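Local coordinates for cell wall binding protein cwp8 (PDB 5J6Q), which probably anchors to the cell wall of Clostridium difficile through its three CWB2 modules, with further domains of undefined role carried alongside, at residues A[89-94]-A[146-151]; A[94-99]-A[120-125]; A[194-199]-A[269-274]; A[218-223]-A[274-279]. One frame throughout, in Å; residues are numbered along the deposited sequence.

Contact 1: residues A[89-94]-A[146-151]; sequences KIENYK and DQHLDF
Three hydrogen bonds tie Glu91 and Tyr93 to residues 146-149. Two are backbone bonds: His148 N gives to Glu91 O at 2.9 Å, and Tyr93 N gives to Asp146 O. They make a single bridge between Asn92 and Gln147, where the extensions of outer strands 88-90 and 149-150 meet. The third uses a side chain, with Leu149 N donating to Tyr93 OH at 3.2 Å. Ring contacts lie beside these bonds. His148 CD2 lies 3.8 Å above the plane of the Tyr93 ring, over its centre, with the two planes 36° apart. Glu91 CB packs on a face of the imidazole, a CH-pi contact with 4.0 Å from CB to the His148 centroid. A water joins Asn92 O to His148 NE2. Tyrosine suits its buried place because its flat body packs while its hydroxyl satisfies an amide; Ile99 of helix 96-111 also touches it. Glu91 OE2 lies 4.5 Å from His148 ND1, so the carboxylate might favour a protonated imidazole, though its salt bridge with Lys89 would probably lessen the effect.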
loop_
_atom_site.group_PDB
_atom_site.type_symbol
_atom_site.label_atom_id
_atom_site.label_comp_id
_atom_site.label_asym_id
_atom_site.label_seq_id
_atom_site.Cartn_x
_atom_site.Cartn_y
_atom_site.Cartn_z
ATOM N N LYS A 89 -6.490 11.556 -50.166
ATOM C CA LYS A 89 -5.363 10.707 -50.539
ATOM C C LYS A 89 -5.593 10.135 -51.951
ATOM O O LYS A 89 -6.727 9.866 -52.370
ATOM C CB LYS A 89 -5.180 9.578 -49.521
ATOM C CG LYS A 89 -6.458 8.778 -49.291
ATOM C CD LYS A 89 -6.151 7.410 -48.679
ATOM C CE LYS A 89 -7.362 6.509 -48.812
ATOM N NZ LYS A 89 -7.476 5.550 -47.686
ATOM N N ILE A 90 -4.513 9.968 -52.691
ATOM C CA ILE A 90 -4.638 9.460 -54.043
ATOM C C ILE A 90 -4.486 7.957 -54.024
ATOM O O ILE A 90 -3.448 7.449 -53.600
ATOM C CB ILE A 90 -3.599 10.126 -54.970
ATOM C CG1 ILE A 90 -3.937 11.618 -55.139
ATOM C CG2 ILE A 90 -3.591 9.429 -56.330
ATOM C CD1 ILE A 90 -2.870 12.396 -55.897
ATOM N N GLU A 91 -5.544 7.244 -54.443
ATOM C CA GLU A 91 -5.457 5.788 -54.472
ATOM C C GLU A 91 -5.334 5.255 -55.908
ATOM O O GLU A 91 -6.012 5.733 -56.829
ATOM C CB GLU A 91 -6.674 5.170 -53.770
ATOM C CG GLU A 91 -6.452 5.135 -52.269
ATOM C CD GLU A 91 -7.581 4.470 -51.525
ATOM O OE1 GLU A 91 -7.283 3.758 -50.536
ATOM O OE2 GLU A 91 -8.754 4.668 -51.917
ATOM N N ASN A 92 -4.474 4.252 -56.088
ATOM C CA ASN A 92 -4.239 3.662 -57.409
ATOM C C ASN A 92 -4.703 2.218 -57.539
ATOM O O ASN A 92 -4.651 1.447 -56.590
ATOM C CB ASN A 92 -2.757 3.753 -57.738
ATOM C CG ASN A 92 -2.332 5.186 -57.853
ATOM O OD1 ASN A 92 -3.180 6.028 -58.096
ATOM N ND2 ASN A 92 -1.080 5.558 -57.682
ATOM N N TYR A 93 -5.206 1.867 -58.728
ATOM C CA TYR A 93 -5.638 0.497 -58.993
ATOM C C TYR A 93 -4.467 -0.455 -58.655
ATOM O O TYR A 93 -3.356 -0.205 -59.087
ATOM C CB TYR A 93 -6.006 0.357 -60.450
ATOM C CG TYR A 93 -7.174 1.212 -60.845
ATOM C CD1 TYR A 93 -6.997 2.350 -61.628
ATOM C CD2 TYR A 93 -8.473 0.859 -60.489
ATOM C CE1 TYR A 93 -8.086 3.110 -62.049
ATOM C CE2 TYR A 93 -9.559 1.605 -60.907
ATOM C CZ TYR A 93 -9.365 2.729 -61.690
ATOM O OH TYR A 93 -10.464 3.447 -62.112
ATOM N N LYS A 94 -4.694 -1.503 -57.891
ATOM C CA LYS A 94 -3.576 -2.385 -57.491
ATOM C C LYS A 94 -3.458 -3.686 -58.339
ATOM O O LYS A 94 -2.390 -4.291 -58.342
ATOM C CB LYS A 94 -3.715 -2.755 -55.992
ATOM C CG LYS A 94 -2.688 -2.066 -55.113
ATOM C CD LYS A 94 -3.319 -1.045 -54.191
ATOM C CE LYS A 94 -2.574 -0.975 -52.878
ATOM N N ASP A 146 -2.098 3.196 -61.682
ATOM C CA ASP A 146 -2.735 4.422 -62.156
ATOM C C ASP A 146 -3.793 4.869 -61.129
ATOM O O ASP A 146 -4.410 4.020 -60.496
ATOM C CB ASP A 146 -3.463 4.172 -63.491
ATOM C CG ASP A 146 -2.599 4.242 -64.741
ATOM O OD1 ASP A 146 -1.351 4.361 -64.609
ATOM O OD2 ASP A 146 -3.166 4.175 -65.840
ATOM N N GLN A 147 -4.014 6.192 -60.989
ATOM C CA GLN A 147 -4.989 6.725 -60.056
ATOM C C GLN A 147 -6.387 6.313 -60.427
ATOM O O GLN A 147 -6.697 6.166 -61.608
ATOM C CB GLN A 147 -4.899 8.270 -60.002
ATOM C CG GLN A 147 -6.028 8.881 -59.166
ATOM C CD GLN A 147 -5.728 10.290 -58.703
ATOM O OE1 GLN A 147 -4.642 10.843 -58.929
ATOM N NE2 GLN A 147 -6.680 10.888 -57.994
ATOM N N HIS A 148 -7.225 6.113 -59.410
ATOM C CA HIS A 148 -8.624 5.757 -59.567
ATOM C C HIS A 148 -9.320 6.863 -60.361
ATOM O O HIS A 148 -8.962 8.027 -60.235
ATOM C CB HIS A 148 -9.302 5.603 -58.190
ATOM C CG HIS A 148 -8.918 4.362 -57.457
ATOM N ND1 HIS A 148 -9.579 3.949 -56.318
ATOM C CD2 HIS A 148 -7.944 3.448 -57.690
ATOM C CE1 HIS A 148 -9.010 2.830 -55.891
ATOM N NE2 HIS A 148 -8.021 2.504 -56.696
ATOM N N LEU A 149 -10.304 6.507 -61.167
ATOM C CA LEU A 149 -11.014 7.466 -61.998
ATOM C C LEU A 149 -12.509 7.413 -61.733
ATOM O O LEU A 149 -13.016 6.395 -61.266
ATOM C CB LEU A 149 -10.749 7.146 -63.481
ATOM C CG LEU A 149 -9.556 7.875 -64.101
ATOM C CD1 LEU A 149 -8.269 7.246 -63.673
ATOM C CD2 LEU A 149 -9.627 7.794 -65.599
ATOM N N ASP A 150 -13.209 8.514 -62.020
ATOM C CA ASP A 150 -14.653 8.611 -61.852
ATOM C C ASP A 150 -15.259 8.545 -63.245
ATOM O O ASP A 150 -15.128 9.498 -64.015
ATOM C CB ASP A 150 -15.035 9.932 -61.161
ATOM C CG ASP A 150 -16.464 9.969 -60.646
ATOM O OD1 ASP A 150 -17.272 9.106 -61.063
ATOM O OD2 ASP A 150 -16.777 10.861 -59.828
ATOM N N PHE A 151 -15.919 7.432 -63.577
ATOM C CA PHE A 151 -16.489 7.271 -64.908
ATOM C C PHE A 151 -17.729 8.135 -65.128
ATOM O O PHE A 151 -18.303 8.106 -66.214
ATOM C CB PHE A 151 -16.811 5.790 -65.152
ATOM C CG PHE A 151 -15.588 4.906 -65.061
ATOM C CD1 PHE A 151 -15.530 3.868 -64.148
ATOM C CD2 PHE A 151 -14.496 5.121 -65.882
ATOM C CE1 PHE A 151 -14.402 3.064 -64.062
ATOM C CE2 PHE A 151 -13.371 4.313 -65.791
ATOM C CZ PHE A 151 -13.331 3.291 -64.883
HETATM O O HOH W 1 -6.748 0.963 -54.792
#

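Contact 2: residues A[94-99]-A[120-125]; sequences KTAQEI and ATIKST
Where Ala96 and Gln97 come up against Ile122, the first turn of helix 96-111 is fixed through the amide N of Glu98, which Thr95 grips twice. Glu98 N gives to Thr95 OG1 at 3.2 Å and also to Thr95 O at 3.0 Å. Thr95 is therefore the N-cap, and threonine suits the place because its hydroxyl offers a side-chain acceptor to an amide of the helix's first turn. The Glu98 side chain reaches back over the same turn: its OE2 takes the N-H of Lys94 at 3.0 Å in a fairly straight bond (166°), approached from above the carboxylate plane. Across the contact everything is van der Waals packing. Ala96 points its CB toward residues 120-125, lying 4.0 Å from Ile122 CG2 and 3.8 Å from Thr125 O just past the strand; a methyl is enough for so near an approach. Gln97 leaves with CG anti to its backbone N and then bends at chi2 (63°), crossing Ile122 at about a right angle, with OE1 3.7 Å from Ile122 CD1. Val128 of the next strand touches Ala96 from outside this pair, and Val100 touches Ile122. The negative charge of Glu98 near the amino end would probably interact favourably with the helix dipole, while between these two segments the contact rests on apolar packing, and the polar bonds stay within the helix start.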
loop_
_atom_site.group_PDB
_atom_site.type_symbol
_atom_site.label_atom_id
_atom_site.label_comp_id
_atom_site.label_asym_id
_atom_site.label_seq_id
_atom_site.Cartn_x
_atom_site.Cartn_y
_atom_site.Cartn_z
ATOM N N LYS A 94 -4.694 -1.503 -57.891
ATOM C CA LYS A 94 -3.576 -2.385 -57.491
ATOM C C LYS A 94 -3.458 -3.686 -58.339
ATOM O O LYS A 94 -2.390 -4.291 -58.342
ATOM C CB LYS A 94 -3.715 -2.755 -55.992
ATOM C CG LYS A 94 -2.688 -2.066 -55.113
ATOM C CD LYS A 94 -3.319 -1.045 -54.191
ATOM C CE LYS A 94 -2.574 -0.975 -52.878
ATOM N N THR A 95 -4.533 -4.121 -59.003
ATOM C CA THR A 95 -4.529 -5.281 -59.899
ATOM C C THR A 95 -5.465 -4.988 -61.103
ATOM O O THR A 95 -6.340 -4.102 -61.001
ATOM C CB THR A 95 -5.089 -6.529 -59.205
ATOM O OG1 THR A 95 -6.472 -6.279 -58.987
ATOM C CG2 THR A 95 -4.391 -6.853 -57.910
ATOM N N ALA A 96 -5.294 -5.739 -62.223
ATOM C CA ALA A 96 -6.138 -5.579 -63.420
ATOM C C ALA A 96 -7.596 -5.732 -63.062
ATOM O O ALA A 96 -8.442 -4.981 -63.544
ATOM C CB ALA A 96 -5.783 -6.633 -64.479
ATOM N N GLN A 97 -7.883 -6.689 -62.207
ATOM C CA GLN A 97 -9.241 -6.980 -61.792
ATOM C C GLN A 97 -9.874 -5.822 -60.897
ATOM O O GLN A 97 -11.083 -5.734 -60.838
ATOM C CB GLN A 97 -9.248 -8.311 -61.038
ATOM C CG GLN A 97 -10.626 -8.755 -60.597
ATOM C CD GLN A 97 -11.575 -9.025 -61.739
ATOM O OE1 GLN A 97 -11.214 -9.066 -62.939
ATOM N NE2 GLN A 97 -12.835 -9.193 -61.392
ATOM N N GLU A 98 -9.079 -4.990 -60.221
ATOM C CA GLU A 98 -9.653 -3.882 -59.471
ATOM C C GLU A 98 -10.313 -2.961 -60.494
ATOM O O GLU A 98 -11.435 -2.535 -60.310
ATOM C CB GLU A 98 -8.565 -3.128 -58.706
ATOM C CG GLU A 98 -8.161 -3.850 -57.435
ATOM C CD GLU A 98 -7.367 -2.974 -56.495
ATOM O OE1 GLU A 98 -6.680 -3.521 -55.610
ATOM O OE2 GLU A 98 -7.424 -1.739 -56.647
ATOM N N ILE A 99 -9.604 -2.679 -61.595
ATOM C CA ILE A 99 -10.136 -1.838 -62.649
ATOM C C ILE A 99 -11.513 -2.308 -63.144
ATOM O O ILE A 99 -12.415 -1.488 -63.267
ATOM C CB ILE A 99 -9.139 -1.852 -63.811
ATOM C CG1 ILE A 99 -7.819 -1.219 -63.372
ATOM C CG2 ILE A 99 -9.736 -1.124 -65.034
ATOM C CD1 ILE A 99 -6.752 -1.247 -64.470
ATOM N N ALA A 120 -15.134 -3.308 -70.169
ATOM C CA ALA A 120 -13.696 -3.436 -69.955
ATOM C C ALA A 120 -13.210 -4.861 -70.238
ATOM O O ALA A 120 -13.906 -5.839 -69.940
ATOM C CB ALA A 120 -13.349 -3.051 -68.525
ATOM N N THR A 121 -12.016 -4.965 -70.823
ATOM C CA THR A 121 -11.390 -6.239 -71.160
ATOM C C THR A 121 -9.961 -6.294 -70.648
ATOM O O THR A 121 -9.180 -5.396 -70.988
ATOM C CB THR A 121 -11.309 -6.409 -72.686
ATOM O OG1 THR A 121 -12.586 -6.124 -73.250
ATOM C CG2 THR A 121 -10.846 -7.827 -73.090
ATOM N N ILE A 122 -9.610 -7.313 -69.842
ATOM C CA ILE A 122 -8.228 -7.434 -69.403
ATOM C C ILE A 122 -7.415 -7.785 -70.664
ATOM O O ILE A 122 -7.817 -8.669 -71.399
ATOM C CB ILE A 122 -8.139 -8.512 -68.311
ATOM C CG1 ILE A 122 -9.140 -8.149 -67.196
ATOM C CG2 ILE A 122 -6.684 -8.641 -67.776
ATOM C CD1 ILE A 122 -8.939 -8.922 -65.902
ATOM N N LYS A 123 -6.299 -7.105 -70.883
ATOM C CA LYS A 123 -5.481 -7.263 -72.057
ATOM C C LYS A 123 -4.121 -7.858 -71.735
ATOM O O LYS A 123 -3.430 -8.307 -72.617
ATOM C CB LYS A 123 -5.342 -5.888 -72.717
ATOM C CG LYS A 123 -5.957 -5.848 -74.106
ATOM C CD LYS A 123 -7.413 -5.398 -74.093
ATOM C CE LYS A 123 -7.847 -4.930 -75.465
ATOM N NZ LYS A 123 -8.369 -6.044 -76.304
ATOM N N SER A 124 -3.760 -7.860 -70.474
ATOM C CA SER A 124 -2.498 -8.404 -69.947
ATOM C C SER A 124 -2.593 -8.373 -68.413
ATOM O O SER A 124 -3.604 -7.885 -67.900
ATOM C CB SER A 124 -1.291 -7.586 -70.427
ATOM O OG SER A 124 -1.258 -6.262 -69.892
ATOM N N THR A 125 -1.592 -8.859 -67.697
ATOM C CA THR A 125 -1.596 -8.859 -66.255
ATOM C C THR A 125 -1.666 -7.441 -65.634
ATOM O O THR A 125 -2.027 -7.369 -64.472
ATOM C CB THR A 125 -0.338 -9.532 -65.714
ATOM O OG1 THR A 125 0.788 -8.885 -66.311
ATOM C CG2 THR A 125 -0.317 -11.039 -66.007
#

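Contact 3: residues A[194-199]-A[269-274]; sequences ELFDGI and RDLHKV
Phe196 lays a face of its ring against helix 265-280 at Leu271. Leu271 CA stands 3.8 Å above the ring plane, offset toward the rim, and the Phe196 and Leu271 side chains slide past each other in opposite directions. Phe196 CD2 thereby comes 3.6 Å from Leu271 CB, and Phe196 CB 3.8 Å from Leu271 CD1. The first torsion of Phe196 sets CG anti to the backbone N (173°), beside the carbonyl carbon. Asp270 crosses the ring obliquely, its CB 3.8 Å from Phe196 CE2 and its carboxylate plane 84° from the ring; Asp270 OD1 forms a salt bridge with Lys273 NZ. Val274 CG2 approaches Phe196 CE1. Over the opposite face lies Gly198 N, where the loop bends through an Asx turn, Asp197 OD1 taking Ile199 N; the positive phi of Gly198 suits a glycine. Leu195 also packs on Leu271, and both reach strand 242-249. The loop links strand 186-191 of the four-stranded mixed sheet to helix 203-213, and with helix 265-280 packed on that sheet this is an alpha/beta arrangement.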
loop_
_atom_site.group_PDB
_atom_site.type_symbol
_atom_site.label_atom_id
_atom_site.label_comp_id
_atom_site.label_asym_id
_atom_site.label_seq_id
_atom_site.Cartn_x
_atom_site.Cartn_y
_atom_site.Cartn_z
ATOM N N GLU A 194 5.567 -0.119 -3.522
ATOM C CA GLU A 194 5.692 1.063 -2.705
ATOM C C GLU A 194 4.702 1.002 -1.556
ATOM O O GLU A 194 4.936 1.616 -0.507
ATOM C CB GLU A 194 5.370 2.352 -3.510
ATOM C CG GLU A 194 6.427 2.753 -4.523
ATOM C CD GLU A 194 5.990 3.970 -5.337
ATOM O OE1 GLU A 194 5.611 5.012 -4.717
ATOM O OE2 GLU A 194 6.025 3.883 -6.596
ATOM N N LEU A 195 3.565 0.347 -1.787
ATOM C CA LEU A 195 2.523 0.198 -0.762
ATOM C C LEU A 195 2.531 -1.167 0.087
ATOM O O LEU A 195 2.012 -1.212 1.175
ATOM C CB LEU A 195 1.155 0.222 -1.464
ATOM C CG LEU A 195 0.779 1.535 -2.198
ATOM C CD1 LEU A 195 -0.785 1.499 -2.461
ATOM C CD2 LEU A 195 1.084 2.818 -1.302
ATOM N N PHE A 196 3.122 -2.227 -0.430
ATOM C CA PHE A 196 2.981 -3.532 0.165
ATOM C C PHE A 196 4.102 -4.364 -0.339
ATOM O O PHE A 196 4.330 -4.401 -1.545
ATOM C CB PHE A 196 1.585 -4.047 -0.243
ATOM C CG PHE A 196 1.234 -5.483 0.124
ATOM C CD1 PHE A 196 0.932 -5.827 1.433
ATOM C CD2 PHE A 196 1.150 -6.471 -0.869
ATOM C CE1 PHE A 196 0.547 -7.139 1.759
ATOM C CE2 PHE A 196 0.767 -7.768 -0.556
ATOM C CZ PHE A 196 0.463 -8.098 0.763
ATOM N N ASP A 197 4.843 -5.054 0.564
ATOM C CA ASP A 197 6.029 -5.809 0.117
ATOM C C ASP A 197 5.775 -7.281 -0.243
ATOM O O ASP A 197 6.731 -7.973 -0.503
ATOM C CB ASP A 197 7.124 -5.790 1.232
ATOM C CG ASP A 197 6.734 -6.540 2.575
ATOM O OD1 ASP A 197 5.716 -7.329 2.588
ATOM O OD2 ASP A 197 7.435 -6.360 3.576
ATOM N N GLY A 198 4.549 -7.744 -0.227
ATOM C CA GLY A 198 4.298 -9.184 -0.372
ATOM C C GLY A 198 3.425 -9.734 0.787
ATOM O O GLY A 198 2.542 -10.568 0.603
ATOM N N ILE A 199 3.635 -9.219 2.013
ATOM C CA ILE A 199 2.850 -9.704 3.156
ATOM C C ILE A 199 2.515 -8.547 4.164
ATOM O O ILE A 199 1.504 -8.598 4.828
ATOM C CB ILE A 199 3.617 -10.908 3.735
ATOM C CG1 ILE A 199 2.882 -11.483 4.964
ATOM C CG2 ILE A 199 5.118 -10.480 4.078
ATOM C CD1 ILE A 199 3.345 -12.900 5.314
ATOM N N ARG A 269 -2.839 -8.986 -6.410
ATOM C CA ARG A 269 -4.059 -9.658 -5.964
ATOM C C ARG A 269 -4.058 -9.605 -4.403
ATOM O O ARG A 269 -5.056 -9.292 -3.774
ATOM C CB ARG A 269 -4.057 -11.147 -6.426
ATOM C CG ARG A 269 -5.163 -11.571 -7.394
ATOM C CD ARG A 269 -5.001 -13.050 -7.777
ATOM N NE ARG A 269 -4.053 -13.200 -8.882
ATOM C CZ ARG A 269 -2.939 -13.927 -8.817
ATOM N NH1 ARG A 269 -2.117 -13.992 -9.865
ATOM N NH2 ARG A 269 -2.641 -14.600 -7.708
ATOM N N ASP A 270 -2.904 -9.910 -3.818
ATOM C CA ASP A 270 -2.742 -9.954 -2.354
ATOM C C ASP A 270 -3.024 -8.595 -1.718
ATOM O O ASP A 270 -3.875 -8.466 -0.789
ATOM C CB ASP A 270 -1.336 -10.488 -2.065
ATOM C CG ASP A 270 -1.331 -11.984 -2.270
ATOM O OD1 ASP A 270 -2.426 -12.563 -2.443
ATOM O OD2 ASP A 270 -0.248 -12.582 -2.261
ATOM N N LEU A 271 -2.402 -7.551 -2.312
ATOM C CA LEU A 271 -2.622 -6.192 -1.846
ATOM C C LEU A 271 -4.056 -5.829 -1.980
ATOM O O LEU A 271 -4.649 -5.159 -1.105
ATOM C CB LEU A 271 -1.751 -5.189 -2.662
ATOM C CG LEU A 271 -2.228 -3.743 -2.471
ATOM C CD1 LEU A 271 -2.061 -3.355 -1.020
ATOM C CD2 LEU A 271 -1.412 -2.758 -3.308
ATOM N N HIS A 272 -4.675 -6.229 -3.101
ATOM C CA HIS A 272 -6.121 -5.864 -3.278
ATOM C C HIS A 272 -6.925 -6.592 -2.201
ATOM O O HIS A 272 -7.845 -6.027 -1.616
ATOM C CB HIS A 272 -6.608 -6.241 -4.687
ATOM C CG HIS A 272 -8.044 -5.880 -4.880
ATOM N ND1 HIS A 272 -8.438 -4.722 -5.528
ATOM C CD2 HIS A 272 -9.177 -6.512 -4.493
ATOM C CE1 HIS A 272 -9.764 -4.688 -5.532
ATOM N NE2 HIS A 272 -10.238 -5.749 -4.912
ATOM N N LYS A 273 -6.603 -7.871 -1.928
ATOM C CA LYS A 273 -7.250 -8.585 -0.746
ATOM C C LYS A 273 -7.134 -7.762 0.584
ATOM O O LYS A 273 -8.152 -7.529 1.317
ATOM C CB LYS A 273 -6.548 -9.943 -0.492
ATOM C CG LYS A 273 -6.907 -10.999 -1.529
ATOM C CD LYS A 273 -6.109 -12.302 -1.372
ATOM C CE LYS A 273 -5.867 -12.940 -2.729
ATOM N NZ LYS A 273 -4.786 -13.975 -2.708
ATOM N N VAL A 274 -5.868 -7.239 0.896
ATOM C CA VAL A 274 -5.735 -6.459 2.171
ATOM C C VAL A 274 -6.504 -5.234 2.149
ATOM O O VAL A 274 -7.163 -4.816 3.169
ATOM C CB VAL A 274 -4.239 -6.173 2.387
ATOM C CG1 VAL A 274 -4.024 -5.215 3.555
ATOM C CG2 VAL A 274 -3.511 -7.487 2.558
#

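Contact 4: residues A[218-223]-A[274-279]; sequences LTFENE and VLTDVK
Phe220 and Leu218 of edge strand 217-224 face helix 265-280, a helix-on-sheet packing in an alpha/beta domain; the axes of 218-221 and 274-279 approach to 8.6 Å, with 140° between their N-to-C directions. The CB of Phe220 points at the helix, and CG lies anti to its carbonyl carbon (chi1 -63°). Farther out, CE2 and then CZ meet Leu275 CB, the latter at 3.7 Å, with the leucine near the ring plane, at the edge. Phe220 CE1 lies 3.9 Å from Thr276 OG1. Thr276 OG1 has its own partner, His272 O, and the His272 ring also meets the phenyl ring. Over one face Leu218 CD2 stands 3.9 Å above the plane, offset toward the rim, so Leu218 and Phe220, on the same face of the strand, pack on each other as well as on the helix. Phenylalanine suits this place because a flat ring can present an edge to the helix and a face to its neighbour. Leu218 occupies a more buried spot, with Ile246 and Val212 around it, and its aliphatic branches pack there without a polar group: Leu218 CD1 lies 4.3 Å from Leu275 CD2 and 4.4 Å from Val278 CG1, while Leu218 CB meets Lys279 CB at 3.9 Å.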
loop_
_atom_site.group_PDB
_atom_site.type_symbol
_atom_site.label_atom_id
_atom_site.label_comp_id
_atom_site.label_asym_id
_atom_site.label_seq_id
_atom_site.Cartn_x
_atom_site.Cartn_y
_atom_site.Cartn_z
ATOM N N LEU A 218 -13.160 3.936 1.212
ATOM C CA LEU A 218 -12.219 3.430 0.241
ATOM C C LEU A 218 -13.038 2.738 -0.783
ATOM O O LEU A 218 -13.883 1.937 -0.447
ATOM C CB LEU A 218 -11.184 2.447 0.847
ATOM C CG LEU A 218 -9.908 2.236 0.023
ATOM C CD1 LEU A 218 -8.889 1.470 0.848
ATOM C CD2 LEU A 218 -10.160 1.407 -1.214
ATOM N N THR A 219 -12.775 3.011 -2.038
ATOM C CA THR A 219 -13.542 2.402 -3.113
ATOM C C THR A 219 -12.569 2.004 -4.152
ATOM O O THR A 219 -11.456 2.554 -4.193
ATOM C CB THR A 219 -14.634 3.393 -3.610
ATOM O OG1 THR A 219 -13.998 4.649 -3.927
ATOM C CG2 THR A 219 -15.721 3.637 -2.515
ATOM N N PHE A 220 -12.941 1.046 -4.976
ATOM C CA PHE A 220 -12.015 0.566 -6.004
ATOM C C PHE A 220 -12.501 0.950 -7.397
ATOM O O PHE A 220 -13.677 1.257 -7.573
ATOM C CB PHE A 220 -11.869 -0.960 -5.942
ATOM C CG PHE A 220 -11.270 -1.493 -4.654
ATOM C CD1 PHE A 220 -12.070 -2.093 -3.698
ATOM C CD2 PHE A 220 -9.911 -1.403 -4.412
ATOM C CE1 PHE A 220 -11.521 -2.596 -2.523
ATOM C CE2 PHE A 220 -9.363 -1.907 -3.237
ATOM C CZ PHE A 220 -10.171 -2.499 -2.300
ATOM N N GLU A 221 -11.597 0.929 -8.389
ATOM C CA GLU A 221 -11.977 1.265 -9.748
ATOM C C GLU A 221 -10.940 0.722 -10.690
ATOM O O GLU A 221 -9.856 0.344 -10.257
ATOM C CB GLU A 221 -12.140 2.787 -9.917
ATOM C CG GLU A 221 -13.577 3.231 -9.690
ATOM C CD GLU A 221 -13.669 4.560 -8.973
ATOM O OE1 GLU A 221 -13.036 5.526 -9.453
ATOM O OE2 GLU A 221 -14.372 4.633 -7.929
ATOM N N ASN A 222 -11.285 0.670 -11.978
ATOM C CA ASN A 222 -10.455 0.183 -13.079
ATOM C C ASN A 222 -9.685 -1.064 -12.692
ATOM O O ASN A 222 -8.495 -1.184 -12.974
ATOM C CB ASN A 222 -9.515 1.290 -13.549
ATOM C CG ASN A 222 -10.287 2.499 -14.012
ATOM O OD1 ASN A 222 -10.871 2.474 -15.100
ATOM N ND2 ASN A 222 -10.378 3.578 -13.234
ATOM N N GLU A 223 -10.380 -1.999 -12.036
ATOM C CA GLU A 223 -9.778 -3.256 -11.605
ATOM C C GLU A 223 -9.458 -4.153 -12.805
ATOM O O GLU A 223 -10.365 -4.641 -13.468
ATOM C CB GLU A 223 -10.729 -3.975 -10.635
ATOM C CG GLU A 223 -10.923 -3.193 -9.347
ATOM C CD GLU A 223 -12.179 -3.594 -8.591
ATOM O OE1 GLU A 223 -12.090 -3.748 -7.356
ATOM O OE2 GLU A 223 -13.246 -3.745 -9.222
ATOM N N VAL A 274 -5.868 -7.239 0.896
ATOM C CA VAL A 274 -5.735 -6.459 2.171
ATOM C C VAL A 274 -6.504 -5.234 2.149
ATOM O O VAL A 274 -7.163 -4.816 3.169
ATOM C CB VAL A 274 -4.239 -6.173 2.387
ATOM C CG1 VAL A 274 -4.024 -5.215 3.555
ATOM C CG2 VAL A 274 -3.511 -7.487 2.558
ATOM N N LEU A 275 -6.533 -4.584 0.918
ATOM C CA LEU A 275 -7.338 -3.331 0.910
ATOM C C LEU A 275 -8.844 -3.606 1.045
ATOM O O LEU A 275 -9.577 -2.747 1.582
ATOM C CB LEU A 275 -7.008 -2.538 -0.345
ATOM C CG LEU A 275 -5.521 -2.072 -0.252
ATOM C CD1 LEU A 275 -5.063 -1.326 -1.507
ATOM C CD2 LEU A 275 -5.446 -1.159 1.018
ATOM N N THR A 276 -9.303 -4.784 0.598
ATOM C CA THR A 276 -10.774 -5.100 0.736
ATOM C C THR A 276 -10.981 -5.184 2.194
ATOM O O THR A 276 -11.947 -4.607 2.739
ATOM C CB THR A 276 -11.124 -6.422 -0.017
ATOM O OG1 THR A 276 -10.649 -6.263 -1.351
ATOM C CG2 THR A 276 -12.642 -6.725 -0.040
ATOM N N ASP A 277 -10.036 -5.906 2.881
ATOM C CA ASP A 277 -10.140 -5.928 4.342
ATOM C C ASP A 277 -10.176 -4.532 4.927
ATOM O O ASP A 277 -11.048 -4.251 5.768
ATOM C CB ASP A 277 -8.967 -6.733 4.967
ATOM C CG ASP A 277 -9.202 -8.216 4.811
ATOM O OD1 ASP A 277 -10.356 -8.640 4.954
ATOM O OD2 ASP A 277 -8.215 -8.959 4.504
ATOM N N VAL A 278 -9.234 -3.621 4.511
ATOM C CA VAL A 278 -9.268 -2.242 5.040
ATOM C C VAL A 278 -10.619 -1.565 4.678
ATOM O O VAL A 278 -11.220 -0.865 5.505
ATOM C CB VAL A 278 -8.140 -1.329 4.510
ATOM C CG1 VAL A 278 -8.348 0.095 5.034
ATOM C CG2 VAL A 278 -6.752 -1.852 4.921
ATOM N N LYS A 279 -11.102 -1.740 3.446
ATOM C CA LYS A 279 -12.368 -1.039 3.150
ATOM C C LYS A 279 -13.523 -1.663 3.948
ATOM O O LYS A 279 -14.390 -0.923 4.451
ATOM C CB LYS A 279 -12.650 -1.088 1.639
ATOM C CG LYS A 279 -14.104 -0.761 1.288
ATOM C CD LYS A 279 -14.343 -0.907 -0.213
ATOM C CE LYS A 279 -15.796 -1.199 -0.524
ATOM N NZ LYS A 279 -15.905 -2.310 -1.505
#

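In the fold
The four contacts fall into two pairs in separate parts of an elongated chain. Contacts 1 and 2 lie within Cwp8 domain 2, their centres 13 Å apart; they share Lys94, and strand 88-90 leads into helix 96-111. Tyr93 of contact 1 touches Ile99 of contact 2, whose segments, apart from the shared Lys94, lie between those of contact 1 in sequence. Contacts 3 and 4, in domain 3, have centres 11 Å apart, share Val274 and helix 265-280, and alternate along the chain, so one helix holds both a loop and an edge strand. About 33 Å separates the nearest atoms of the two pairs, consistent with each family region having its own packing.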